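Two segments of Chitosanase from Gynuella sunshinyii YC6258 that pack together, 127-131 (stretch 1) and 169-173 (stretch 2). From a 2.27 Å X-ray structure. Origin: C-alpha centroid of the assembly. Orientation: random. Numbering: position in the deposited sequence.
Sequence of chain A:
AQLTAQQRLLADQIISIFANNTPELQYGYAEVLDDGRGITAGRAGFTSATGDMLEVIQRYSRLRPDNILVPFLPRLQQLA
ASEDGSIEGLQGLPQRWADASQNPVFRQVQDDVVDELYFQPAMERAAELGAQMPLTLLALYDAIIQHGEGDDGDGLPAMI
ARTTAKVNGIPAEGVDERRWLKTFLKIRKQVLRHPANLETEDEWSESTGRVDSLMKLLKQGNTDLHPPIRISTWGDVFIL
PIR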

ATOM      1  N   ALA A 127      -6.948  -2.320  15.580  1.00 36.69           N
ATOM      2  CA  ALA A 127      -7.197  -2.689  16.974  1.00 39.89           C
ATOM      3  C   ALA A 127      -7.569  -1.472  17.813  1.00 41.90           C
ATOM      4  O   ALA A 127      -8.483  -1.545  18.644  1.00 37.70           O
ATOM      5  CB  ALA A 127      -5.975  -3.391  17.565  1.00 41.59           C
ATOM      6  N   GLU A 128      -6.872  -0.348  17.614  1.00 36.16           N
ATOM      7  CA  GLU A 128      -7.240   0.887  18.302  1.00 39.57           C
ATOM      8  C   GLU A 128      -8.659   1.314  17.960  1.00 41.40           C
ATOM      9  O   GLU A 128      -9.387   1.822  18.823  1.00 41.44           O
ATOM     10  CB  GLU A 128      -6.261   1.996  17.944  1.00 40.15           C
ATOM     11  CG  GLU A 128      -4.945   1.883  18.680  1.00 47.91           C
ATOM     12  CD  GLU A 128      -3.816   2.580  17.954  1.00 53.35           C
ATOM     13  OE1 GLU A 128      -2.737   1.955  17.798  1.00 56.31           O
ATOM     14  OE2 GLU A 128      -4.009   3.744  17.539  1.00 48.71           O
ATOM     15  N   LEU A 129      -9.073   1.115  16.703  1.00 36.01           N
ATOM     16  CA  LEU A 129     -10.435   1.446  16.299  1.00 39.11           C
ATOM     17  C   LEU A 129     -11.458   0.460  16.842  1.00 38.73           C
ATOM     18  O   LEU A 129     -12.661   0.756  16.824  1.00 37.94           O
ATOM     19  CB  LEU A 129     -10.547   1.480  14.776  1.00 30.91           C
ATOM     20  CG  LEU A 129      -9.873   2.640  14.036  1.00 33.98           C
ATOM     21  CD1 LEU A 129      -9.761   2.296  12.557  1.00 31.12           C
ATOM     22  CD2 LEU A 129     -10.671   3.904  14.243  1.00 32.87           C
ATOM     23  N   GLY A 130     -11.017  -0.708  17.301  1.00 38.60           N
ATOM     24  CA  GLY A 130     -11.963  -1.767  17.586  1.00 38.42           C
ATOM     25  C   GLY A 130     -12.506  -2.445  16.349  1.00 43.34           C
ATOM     26  O   GLY A 130     -13.490  -3.175  16.441  1.00 38.70           O
ATOM     27  N   ALA A 131     -11.886  -2.227  15.187  1.00 37.26           N
ATOM     28  CA  ALA A 131     -12.397  -2.797  13.944  1.00 35.44           C
ATOM     29  C   ALA A 131     -12.241  -4.315  13.949  1.00 43.42           C
ATOM     30  O   ALA A 131     -11.178  -4.840  14.287  1.00 37.93           O
ATOM     31  CB  ALA A 131     -11.665  -2.198  12.743  1.00 34.96           C
ATOM     32  N   GLY A 169     -17.418   8.818  16.284  1.00 42.40           N
ATOM     33  CA  GLY A 169     -16.734   7.856  17.118  1.00 41.60           C
ATOM     34  C   GLY A 169     -16.212   6.666  16.312  1.00 45.32           C
ATOM     35  O   GLY A 169     -16.207   6.654  15.076  1.00 43.66           O
ATOM     36  N   ILE A 170     -15.764   5.651  17.042  1.00 43.17           N
ATOM     37  CA  ILE A 170     -15.086   4.485  16.480  1.00 40.98           C
ATOM     38  C   ILE A 170     -15.946   3.266  16.780  1.00 41.83           C
ATOM     39  O   ILE A 170     -16.868   3.321  17.616  1.00 40.74           O
ATOM     40  CB  ILE A 170     -13.652   4.331  17.043  1.00 41.17           C
ATOM     41  CG1 ILE A 170     -13.687   3.971  18.532  1.00 36.49           C
ATOM     42  CG2 ILE A 170     -12.858   5.583  16.778  1.00 38.22           C
ATOM     43  CD1 ILE A 170     -12.319   3.697  19.143  1.00 38.54           C
ATOM     44  N   PRO A 171     -15.684   2.138  16.093  1.00 41.22           N
ATOM     45  CA  PRO A 171     -16.498   0.936  16.344  1.00 41.35           C
ATOM     46  C   PRO A 171     -16.431   0.432  17.774  1.00 39.59           C
ATOM     47  O   PRO A 171     -17.451  -0.009  18.316  1.00 41.03           O
ATOM     48  CB  PRO A 171     -15.929  -0.081  15.347  1.00 38.43           C
ATOM     49  CG  PRO A 171     -15.432   0.760  14.219  1.00 36.38           C
ATOM     50  CD  PRO A 171     -14.847   1.984  14.882  1.00 37.65           C
ATOM     51  N   ALA A 172     -15.262   0.506  18.409  1.00 40.44           N
ATOM     52  CA  ALA A 172     -15.142   0.106  19.805  1.00 41.07           C
ATOM     53  C   ALA A 172     -15.980   0.979  20.729  1.00 44.50           C
ATOM     54  O   ALA A 172     -16.196   0.607  21.884  1.00 45.51           O
ATOM     55  CB  ALA A 172     -13.675   0.157  20.249  1.00 38.32           C
ATOM     56  N   GLU A 173     -16.434   2.139  20.258  1.00 41.40           N
ATOM     57  CA  GLU A 173     -17.334   2.980  21.022  1.00 43.00           C
ATOM     58  C   GLU A 173     -18.793   2.745  20.657  1.00 44.77           C
ATOM     59  O   GLU A 173     -19.667   3.440  21.176  1.00 46.72           O
ATOM     60  CB  GLU A 173     -16.970   4.456  20.839  1.00 41.92           C
ATOM     61  CG  GLU A 173     -15.660   4.841  21.516  1.00 45.45           C
ATOM     62  CD  GLU A 173     -15.124   6.179  21.043  1.00 47.46           C
ATOM     63  OE1 GLU A 173     -15.683   6.734  20.069  1.00 47.25           O
ATOM     64  OE2 GLU A 173     -14.145   6.668  21.645  1.00 48.96           O
TER

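The contact is organised around a single backbone carbonyl beside the residue where the chain leaves helical geometry. The O of Leu 129 accepts the one hydrogen bond that joins the two stretches, from the backbone N of Ala 172 (3.1 Å, N-H...O angle 158°), and the same oxygen also lies 3.2 Å from CD of Pro 171 and 3.7 Å from CB of Ile 170. Three consecutive residues of the second stretch therefore gather around one acceptor. The N of Pro 171 is also near, 3.4 Å from Leu 129 O, but a proline nitrogen within the chain carries no hydrogen, and the bond falls to the next amide along.

Gly 130 follows directly and is the first residue to leave helical phi/psi, at 75/14; it closes a Schellman motif in which its N bonds back to O of Ala 127 at 3.0 Å. The positive phi suits glycine, since a CB would be jammed against the carbonyl oxygen of Leu 129. The packing makes a second demand at the same place: an ideal CB on Gly 130 would point toward the second stretch and come within 2.4 Å of CB of Ala 172. Without one, the backbones approach closely, with CA of Gly 130 4.3 Å from CA of Ala 172 and 3.7 Å from the methyl CB of that alanine.

Apolar side chains extend the contact beyond the hydrogen bond. Leu 129, buried and in the m,t rotamer, sets CD2 3.7 Å from CG2 of Ile 170, while its CB lies 4.3 Å from CD of Pro 171, a looser approach. Ile 170, with chi1 p and chi2 t, directs its CA-to-CB bond toward the first stretch and also brings CD1 to 3.5 Å from the backbone O of Glu 128. The side chain of Glu 128 takes no part in this approach; its end leads away from the second stretch, leaving its carboxylate free of any partner there.

The second stretch is braced by bonds of its own. Residues 171-173 form a 3-10 segment, and N of Glu 173 donates to O of Ile 170 at 2.9 Å. In return, N of Ile 170 donates to the carboxylate OE1 of Glu 173 at 3.2 Å, so the glutamate folds back over the start of the turn. Gly 169 leaves room for this arrangement, because an ideal CB there would sit 2.8 Å from OE1 of Glu 173. In all, the two stretches bury 230 Å² between them, a small interface.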